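Local coordinates for protein eukaryotic translation initiation factor 4 gamma 2 (Homo sapiens, PDB 4IUL) that probably acts in translation initiation, using its HEAT-repeat MIF4G domain to bind the RNA helicase eIF4A, at residues Ser52-Val64 / Thr107-Glu119. Residues are numbered along the deposited sequence; the frame is centred on the assembly and turned at random.
Sequences SKLILKGVILLIV and TFRRLLISKLQDE. With SO4 (sulfate ion), chain D.
I60 of residues 53-64 packs into residues 107-119 where the two helical segments, inclined by 40° with the same N-to-C sense, bring their axes to 10.1 Å. Its side chain is a knob in the hole formed by F108, L111, L112 and K115, and its branches divide the work. CG1, anti to the carbonyl carbon (chi1 -69°), approaches the F108 ring obliquely, 3.4 Å from CE1, and carries CD1 on to L111 CB; CG2 instead lies against K115 CB, the I60 and K115 side chains running alongside each other with opposite headings. Cutting I60 back to an alanine is likely to open a gap between F108 and L111, and to leave K115 CB without the CG2 methyl. One turn earlier, L56 CD2 meets the edge of the F108 ring, 4.1 Å from CD1 of F108, and L56 CD1 touches CG2 of T107, whose hydroxyl oxygen is hydrogen-bonded to the backbone N of F91. F108 also reaches L84 and A85 of helix 74-87, so the apolar seam continues into a third helix. Toward the other end, V64 spreads its methyls between K115 CG and E119 CG, the latter 3.6 Å from V64 CG1.

The outer border is polar. K53, K57 and R110 converge on a sulfate ion that probably came in with the crystallisation solution. K57 NZ donates to sulfate O4 at 3.0 Å; K53 NZ bridges O4 and O2, and R110 NH1 reaches sulfate O2 at 3.0 Å through a bent bond (136°). R110 NH1 also forms a salt bridge with D92, while L111 CG sits above one guanidinium face, off toward its rim. No hydrogen bond joins the segments directly: apolar interlocking holds these two helices of the HEAT-repeat domain, and three basic groups form an anion-binding border where the sulfate links them across the contact.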
ATOM      1  N   SER A  52      -0.295  24.580  -1.470  1.00 36.01           N
ATOM      2  CA  SER A  52       0.600  24.605  -2.639  1.00 33.44           C
ATOM      3  C   SER A  52       1.322  23.279  -2.879  1.00 31.79           C
ATOM      4  O   SER A  52       1.146  22.320  -2.132  1.00 33.48           O
ATOM      5  CB  SER A  52       1.655  25.701  -2.467  1.00 32.39           C
ATOM      6  OG  SER A  52       2.560  25.363  -1.430  1.00 29.23           O
ATOM      7  N   LYS A  53       2.154  23.237  -3.914  1.00 29.71           N
ATOM      8  CA  LYS A  53       2.893  22.023  -4.227  1.00 29.51           C
ATOM      9  C   LYS A  53       3.792  21.605  -3.063  1.00 26.67           C
ATOM     10  O   LYS A  53       3.801  20.441  -2.653  1.00 24.92           O
ATOM     11  CB  LYS A  53       3.740  22.212  -5.502  1.00 31.45           C
ATOM     12  CG  LYS A  53       4.545  20.962  -5.889  1.00 32.72           C
ATOM     13  CD  LYS A  53       4.932  20.916  -7.377  1.00 36.26           C
ATOM     14  CE  LYS A  53       6.028  21.913  -7.727  1.00 36.41           C
ATOM     15  NZ  LYS A  53       6.591  21.687  -9.093  1.00 37.44           N
ATOM     16  N   LEU A  54       4.546  22.564  -2.541  1.00 25.43           N
ATOM     17  CA  LEU A  54       5.466  22.325  -1.433  1.00 24.87           C
ATOM     18  C   LEU A  54       4.765  21.710  -0.220  1.00 24.78           C
ATOM     19  O   LEU A  54       5.253  20.748   0.366  1.00 26.55           O
ATOM     20  CB  LEU A  54       6.153  23.639  -1.046  1.00 25.79           C
ATOM     21  CG  LEU A  54       7.191  23.575   0.077  1.00 28.44           C
ATOM     22  CD1 LEU A  54       8.232  24.678  -0.128  1.00 28.06           C
ATOM     23  CD2 LEU A  54       6.496  23.698   1.441  1.00 25.73           C
ATOM     24  N   ILE A  55       3.618  22.262   0.151  1.00 22.79           N
ATOM     25  CA  ILE A  55       2.872  21.745   1.284  1.00 23.98           C
ATOM     26  C   ILE A  55       2.335  20.348   0.977  1.00 24.96           C
ATOM     27  O   ILE A  55       2.307  19.485   1.863  1.00 23.14           O
ATOM     28  CB  ILE A  55       1.727  22.712   1.668  1.00 25.05           C
ATOM     29  CG1 ILE A  55       2.325  23.960   2.325  1.00 28.21           C
ATOM     30  CG2 ILE A  55       0.756  22.048   2.612  1.00 23.81           C
ATOM     31  CD1 ILE A  55       1.330  25.051   2.608  1.00 31.99           C
ATOM     32  N   LEU A  56       1.920  20.115  -0.270  1.00 24.26           N
ATOM     33  CA  LEU A  56       1.419  18.788  -0.654  1.00 25.48           C
ATOM     34  C   LEU A  56       2.509  17.717  -0.484  1.00 25.23           C
ATOM     35  O   LEU A  56       2.238  16.616   0.020  1.00 25.08           O
ATOM     36  CB  LEU A  56       0.923  18.786  -2.108  1.00 25.84           C
ATOM     37  CG  LEU A  56      -0.355  19.555  -2.453  1.00 28.41           C
ATOM     38  CD1 LEU A  56      -0.665  19.397  -3.948  1.00 28.47           C
ATOM     39  CD2 LEU A  56      -1.514  19.029  -1.612  1.00 26.69           C
ATOM     40  N   LYS A  57       3.737  18.042  -0.889  1.00 24.21           N
ATOM     41  CA  LYS A  57       4.851  17.091  -0.779  1.00 26.71           C
ATOM     42  C   LYS A  57       5.087  16.620   0.653  1.00 26.14           C
ATOM     43  O   LYS A  57       5.350  15.441   0.883  1.00 26.50           O
ATOM     44  CB  LYS A  57       6.156  17.692  -1.313  1.00 27.69           C
ATOM     45  CG  LYS A  57       6.234  17.832  -2.829  1.00 31.58           C
ATOM     46  CD  LYS A  57       7.582  18.424  -3.242  1.00 30.85           C
ATOM     47  CE  LYS A  57       7.675  18.565  -4.742  1.00 30.59           C
ATOM     48  NZ  LYS A  57       8.926  19.241  -5.136  1.00 31.54           N
ATOM     49  N   GLY A  58       5.005  17.546   1.604  1.00 25.05           N
ATOM     50  CA  GLY A  58       5.205  17.200   3.003  1.00 24.40           C
ATOM     51  C   GLY A  58       4.051  16.373   3.544  1.00 25.15           C
ATOM     52  O   GLY A  58       4.259  15.341   4.191  1.00 26.51           O
ATOM     53  N   VAL A  59       2.831  16.830   3.284  1.00 24.70           N
ATOM     54  CA  VAL A  59       1.639  16.110   3.719  1.00 25.10           C
ATOM     55  C   VAL A  59       1.703  14.638   3.304  1.00 24.23           C
ATOM     56  O   VAL A  59       1.437  13.752   4.110  1.00 24.96           O
ATOM     57  CB  VAL A  59       0.356  16.739   3.123  1.00 24.60           C
ATOM     58  CG1 VAL A  59      -0.854  15.840   3.416  1.00 25.34           C
ATOM     59  CG2 VAL A  59       0.144  18.131   3.706  1.00 24.43           C
ATOM     60  N   ILE A  60       2.057  14.383   2.046  1.00 25.29           N
ATOM     61  CA  ILE A  60       2.156  13.009   1.533  1.00 23.98           C
ATOM     62  C   ILE A  60       3.246  12.229   2.260  1.00 23.42           C
ATOM     63  O   ILE A  60       3.079  11.047   2.573  1.00 20.31           O
ATOM     64  CB  ILE A  60       2.443  13.003   0.006  1.00 25.79           C
ATOM     65  CG1 ILE A  60       1.205  13.507  -0.750  1.00 26.74           C
ATOM     66  CG2 ILE A  60       2.819  11.604  -0.460  1.00 23.90           C
ATOM     67  CD1 ILE A  60       1.448  13.799  -2.216  1.00 28.08           C
ATOM     68  N   LEU A  61       4.363  12.900   2.522  1.00 22.15           N
ATOM     69  CA  LEU A  61       5.473  12.286   3.228  1.00 23.57           C
ATOM     70  C   LEU A  61       5.032  11.857   4.632  1.00 23.32           C
ATOM     71  O   LEU A  61       5.354  10.764   5.092  1.00 22.99           O
ATOM     72  CB  LEU A  61       6.640  13.278   3.333  1.00 26.00           C
ATOM     73  CG  LEU A  61       7.859  12.759   4.106  1.00 29.27           C
ATOM     74  CD1 LEU A  61       8.437  11.539   3.373  1.00 29.27           C
ATOM     75  CD2 LEU A  61       8.904  13.854   4.225  1.00 28.46           C
ATOM     76  N   LEU A  62       4.286  12.717   5.316  1.00 25.20           N
ATOM     77  CA  LEU A  62       3.836  12.403   6.672  1.00 26.21           C
ATOM     78  C   LEU A  62       2.781  11.294   6.729  1.00 26.92           C
ATOM     79  O   LEU A  62       2.835  10.423   7.607  1.00 24.69           O
ATOM     80  CB  LEU A  62       3.320  13.677   7.348  1.00 27.42           C
ATOM     81  CG  LEU A  62       4.408  14.729   7.624  1.00 30.32           C
ATOM     82  CD1 LEU A  62       3.778  16.022   8.118  1.00 29.05           C
ATOM     83  CD2 LEU A  62       5.409  14.177   8.652  1.00 29.57           C
ATOM     84  N   ILE A  63       1.843  11.320   5.781  1.00 26.14           N
ATOM     85  CA  ILE A  63       0.774  10.322   5.718  1.00 25.55           C
ATOM     86  C   ILE A  63       1.356   8.918   5.526  1.00 27.30           C
ATOM     87  O   ILE A  63       1.022   7.985   6.275  1.00 26.63           O
ATOM     88  CB  ILE A  63      -0.222  10.638   4.560  1.00 25.48           C
ATOM     89  CG1 ILE A  63      -1.017  11.904   4.887  1.00 27.28           C
ATOM     90  CG2 ILE A  63      -1.168   9.474   4.340  1.00 22.64           C
ATOM     91  CD1 ILE A  63      -2.000  12.336   3.800  1.00 28.18           C
ATOM     92  N   VAL A  64       2.224   8.764   4.530  1.00 26.36           N
ATOM     93  CA  VAL A  64       2.838   7.467   4.274  1.00 27.73           C
ATOM     94  C   VAL A  64       3.692   7.040   5.473  1.00 28.92           C
ATOM     95  O   VAL A  64       3.790   5.849   5.783  1.00 27.90           O
ATOM     96  CB  VAL A  64       3.682   7.505   2.989  1.00 27.35           C
ATOM     97  CG1 VAL A  64       4.343   6.162   2.759  1.00 29.71           C
ATOM     98  CG2 VAL A  64       2.779   7.847   1.795  1.00 29.37           C
ATOM     99  N   THR A 107      -1.538  17.181  -9.347  1.00 31.78           N
ATOM    100  CA  THR A 107      -0.287  17.234  -8.612  1.00 29.19           C
ATOM    101  C   THR A 107      -0.305  16.195  -7.493  1.00 28.03           C
ATOM    102  O   THR A 107       0.587  15.344  -7.415  1.00 27.55           O
ATOM    103  CB  THR A 107      -0.081  18.650  -8.006  1.00 29.02           C
ATOM    104  OG1 THR A 107      -0.075  19.618  -9.063  1.00 31.56           O
ATOM    105  CG2 THR A 107       1.239  18.736  -7.250  1.00 29.92           C
ATOM    106  N   PHE A 108      -1.325  16.258  -6.639  1.00 24.95           N
ATOM    107  CA  PHE A 108      -1.425  15.321  -5.536  1.00 25.21           C
ATOM    108  C   PHE A 108      -1.318  13.877  -6.013  1.00 26.12           C
ATOM    109  O   PHE A 108      -0.464  13.127  -5.537  1.00 24.91           O
ATOM    110  CB  PHE A 108      -2.738  15.479  -4.771  1.00 23.71           C
ATOM    111  CG  PHE A 108      -2.806  14.629  -3.529  1.00 24.91           C
ATOM    112  CD1 PHE A 108      -2.164  15.031  -2.360  1.00 25.49           C
ATOM    113  CD2 PHE A 108      -3.422  13.381  -3.554  1.00 24.33           C
ATOM    114  CE1 PHE A 108      -2.131  14.198  -1.232  1.00 26.30           C
ATOM    115  CE2 PHE A 108      -3.393  12.540  -2.433  1.00 25.18           C
ATOM    116  CZ  PHE A 108      -2.745  12.948  -1.271  1.00 22.99           C
ATOM    117  N   ARG A 109      -2.175  13.500  -6.960  1.00 25.24           N
ATOM    118  CA  ARG A 109      -2.188  12.135  -7.487  1.00 28.11           C
ATOM    119  C   ARG A 109      -0.837  11.671  -7.998  1.00 27.92           C
ATOM    120  O   ARG A 109      -0.431  10.543  -7.732  1.00 30.06           O
ATOM    121  CB  ARG A 109      -3.235  11.989  -8.603  1.00 27.32           C
ATOM    122  CG  ARG A 109      -4.692  12.000  -8.116  1.00 28.19           C
ATOM    123  CD  ARG A 109      -5.656  11.848  -9.284  1.00 29.25           C
ATOM    124  NE  ARG A 109      -7.058  11.973  -8.897  1.00 31.82           N
ATOM    125  CZ  ARG A 109      -7.766  11.017  -8.298  1.00 33.57           C
ATOM    126  NH1 ARG A 109      -7.206   9.852  -8.011  1.00 33.19           N
ATOM    127  NH2 ARG A 109      -9.039  11.228  -7.993  1.00 32.60           N
ATOM    128  N   ARG A 110      -0.151  12.544  -8.727  1.00 28.78           N
ATOM    129  CA  ARG A 110       1.162  12.250  -9.291  1.00 29.31           C
ATOM    130  C   ARG A 110       2.248  12.030  -8.230  1.00 28.48           C
ATOM    131  O   ARG A 110       3.032  11.093  -8.325  1.00 29.36           O
ATOM    132  CB  ARG A 110       1.576  13.393 -10.229  1.00 31.70           C
ATOM    133  CG  ARG A 110       3.053  13.421 -10.605  1.00 33.86           C
ATOM    134  CD  ARG A 110       3.350  14.517 -11.627  1.00 37.60           C
ATOM    135  NE  ARG A 110       3.331  15.872 -11.069  1.00 37.50           N
ATOM    136  CZ  ARG A 110       4.303  16.390 -10.324  1.00 39.31           C
ATOM    137  NH1 ARG A 110       4.203  17.635  -9.863  1.00 38.00           N
ATOM    138  NH2 ARG A 110       5.380  15.667 -10.038  1.00 38.34           N
ATOM    139  N   LEU A 111       2.299  12.887  -7.222  1.00 27.64           N
ATOM    140  CA  LEU A 111       3.314  12.740  -6.181  1.00 28.95           C
ATOM    141  C   LEU A 111       3.043  11.555  -5.245  1.00 30.09           C
ATOM    142  O   LEU A 111       3.978  10.985  -4.673  1.00 29.99           O
ATOM    143  CB  LEU A 111       3.440  14.039  -5.373  1.00 27.30           C
ATOM    144  CG  LEU A 111       3.925  15.292  -6.129  1.00 29.49           C
ATOM    145  CD1 LEU A 111       3.807  16.516  -5.219  1.00 28.15           C
ATOM    146  CD2 LEU A 111       5.380  15.118  -6.601  1.00 25.09           C
ATOM    147  N   LEU A 112       1.775  11.172  -5.092  1.00 29.69           N
ATOM    148  CA  LEU A 112       1.439  10.043  -4.221  1.00 30.57           C
ATOM    149  C   LEU A 112       2.000   8.757  -4.853  1.00 29.70           C
ATOM    150  O   LEU A 112       2.683   7.963  -4.197  1.00 28.52           O
ATOM    151  CB  LEU A 112      -0.087   9.909  -4.059  1.00 30.72           C
ATOM    152  CG  LEU A 112      -0.641   9.341  -2.743  1.00 33.48           C
ATOM    153  CD1 LEU A 112      -2.024   8.738  -2.978  1.00 32.02           C
ATOM    154  CD2 LEU A 112       0.288   8.288  -2.190  1.00 32.92           C
ATOM    155  N   ILE A 113       1.696   8.561  -6.133  1.00 27.98           N
ATOM    156  CA  ILE A 113       2.164   7.381  -6.855  1.00 26.94           C
ATOM    157  C   ILE A 113       3.682   7.293  -6.745  1.00 27.22           C
ATOM    158  O   ILE A 113       4.237   6.235  -6.449  1.00 26.36           O
ATOM    159  CB  ILE A 113       1.752   7.447  -8.353  1.00 25.46           C
ATOM    160  CG1 ILE A 113       0.262   7.121  -8.486  1.00 25.36           C
ATOM    161  CG2 ILE A 113       2.614   6.489  -9.187  1.00 22.64           C
ATOM    162  CD1 ILE A 113      -0.332   7.472  -9.831  1.00 25.43           C
ATOM    163  N   SER A 114       4.338   8.426  -6.977  1.00 26.64           N
ATOM    164  CA  SER A 114       5.789   8.516  -6.916  1.00 27.49           C
ATOM    165  C   SER A 114       6.347   8.116  -5.550  1.00 27.30           C
ATOM    166  O   SER A 114       7.322   7.376  -5.474  1.00 26.17           O
ATOM    167  CB  SER A 114       6.230   9.940  -7.255  1.00 26.53           C
ATOM    168  OG  SER A 114       7.601  10.121  -6.975  1.00 29.01           O
ATOM    169  N   LYS A 115       5.730   8.613  -4.479  1.00 27.84           N
ATOM    170  CA  LYS A 115       6.177   8.308  -3.123  1.00 30.46           C
ATOM    171  C   LYS A 115       6.078   6.823  -2.764  1.00 31.27           C
ATOM    172  O   LYS A 115       7.002   6.265  -2.176  1.00 31.44           O
ATOM    173  CB  LYS A 115       5.386   9.123  -2.094  1.00 30.16           C
ATOM    174  CG  LYS A 115       5.706   8.767  -0.637  1.00 32.69           C
ATOM    175  CD  LYS A 115       6.834   9.623  -0.042  1.00 34.76           C
ATOM    176  CE  LYS A 115       8.195   9.349  -0.651  1.00 35.74           C
ATOM    177  NZ  LYS A 115       9.266  10.168  -0.002  1.00 35.32           N
ATOM    178  N   LEU A 116       4.964   6.177  -3.092  1.00 31.37           N
ATOM    179  CA  LEU A 116       4.850   4.762  -2.765  1.00 32.69           C
ATOM    180  C   LEU A 116       5.848   3.905  -3.527  1.00 32.85           C
ATOM    181  O   LEU A 116       6.316   2.895  -3.016  1.00 31.27           O
ATOM    182  CB  LEU A 116       3.423   4.275  -2.971  1.00 33.03           C
ATOM    183  CG  LEU A 116       2.760   4.507  -1.612  1.00 35.65           C
ATOM    184  CD1 LEU A 116       1.477   5.266  -1.777  1.00 37.43           C
ATOM    185  CD2 LEU A 116       2.567   3.185  -0.911  1.00 31.29           C
ATOM    186  N   GLN A 117       6.194   4.319  -4.738  1.00 34.12           N
ATOM    187  CA  GLN A 117       7.186   3.587  -5.505  1.00 35.89           C
ATOM    188  C   GLN A 117       8.493   3.655  -4.701  1.00 36.98           C
ATOM    189  O   GLN A 117       9.251   2.679  -4.640  1.00 33.50           O
ATOM    190  CB  GLN A 117       7.371   4.234  -6.881  1.00 38.62           C
ATOM    191  CG  GLN A 117       8.365   3.511  -7.792  1.00 43.24           C
ATOM    192  CD  GLN A 117       8.070   2.025  -7.913  1.00 47.16           C
ATOM    193  OE1 GLN A 117       6.975   1.624  -8.312  1.00 50.06           O
ATOM    194  NE2 GLN A 117       9.053   1.196  -7.565  1.00 49.81           N
ATOM    195  N   ASP A 118       8.738   4.806  -4.073  1.00 37.98           N
ATOM    196  CA  ASP A 118       9.945   5.010  -3.268  1.00 39.98           C
ATOM    197  C   ASP A 118       9.969   4.148  -2.004  1.00 39.85           C
ATOM    198  O   ASP A 118      10.970   3.488  -1.716  1.00 38.16           O
ATOM    199  CB  ASP A 118      10.091   6.477  -2.843  1.00 43.56           C
ATOM    200  CG  ASP A 118      10.226   7.426  -4.018  1.00 47.38           C
ATOM    201  OD1 ASP A 118      10.888   7.067  -5.018  1.00 50.17           O
ATOM    202  OD2 ASP A 118       9.682   8.549  -3.927  1.00 49.15           O
ATOM    203  N   GLU A 119       8.888   4.170  -1.229  1.00 38.53           N
ATOM    204  CA  GLU A 119       8.863   3.360  -0.017  1.00 39.67           C
ATOM    205  C   GLU A 119       9.048   1.886  -0.370  1.00 38.03           C
ATOM    206  O   GLU A 119       9.777   1.173   0.314  1.00 37.05           O
ATOM    207  CB  GLU A 119       7.553   3.548   0.761  1.00 41.16           C
ATOM    208  CG  GLU A 119       7.520   4.771   1.665  1.00 45.59           C
ATOM    209  CD  GLU A 119       8.495   4.681   2.837  1.00 49.17           C
ATOM    210  OE1 GLU A 119       9.705   4.498   2.598  1.00 52.00           O
ATOM    211  OE2 GLU A 119       8.054   4.803   4.002  1.00 50.09           O
TER
HETATM  212  S   SO4 D 402       8.224  18.304  -8.847  1.00 55.97           S
HETATM  213  O1  SO4 D 402       9.309  17.960  -9.784  1.00 58.94           O
HETATM  214  O2  SO4 D 402       6.992  18.592  -9.602  1.00 58.06           O
HETATM  215  O3  SO4 D 402       7.994  17.169  -7.938  1.00 57.96           O
HETATM  216  O4  SO4 D 402       8.607  19.495  -8.066  1.00 58.53           O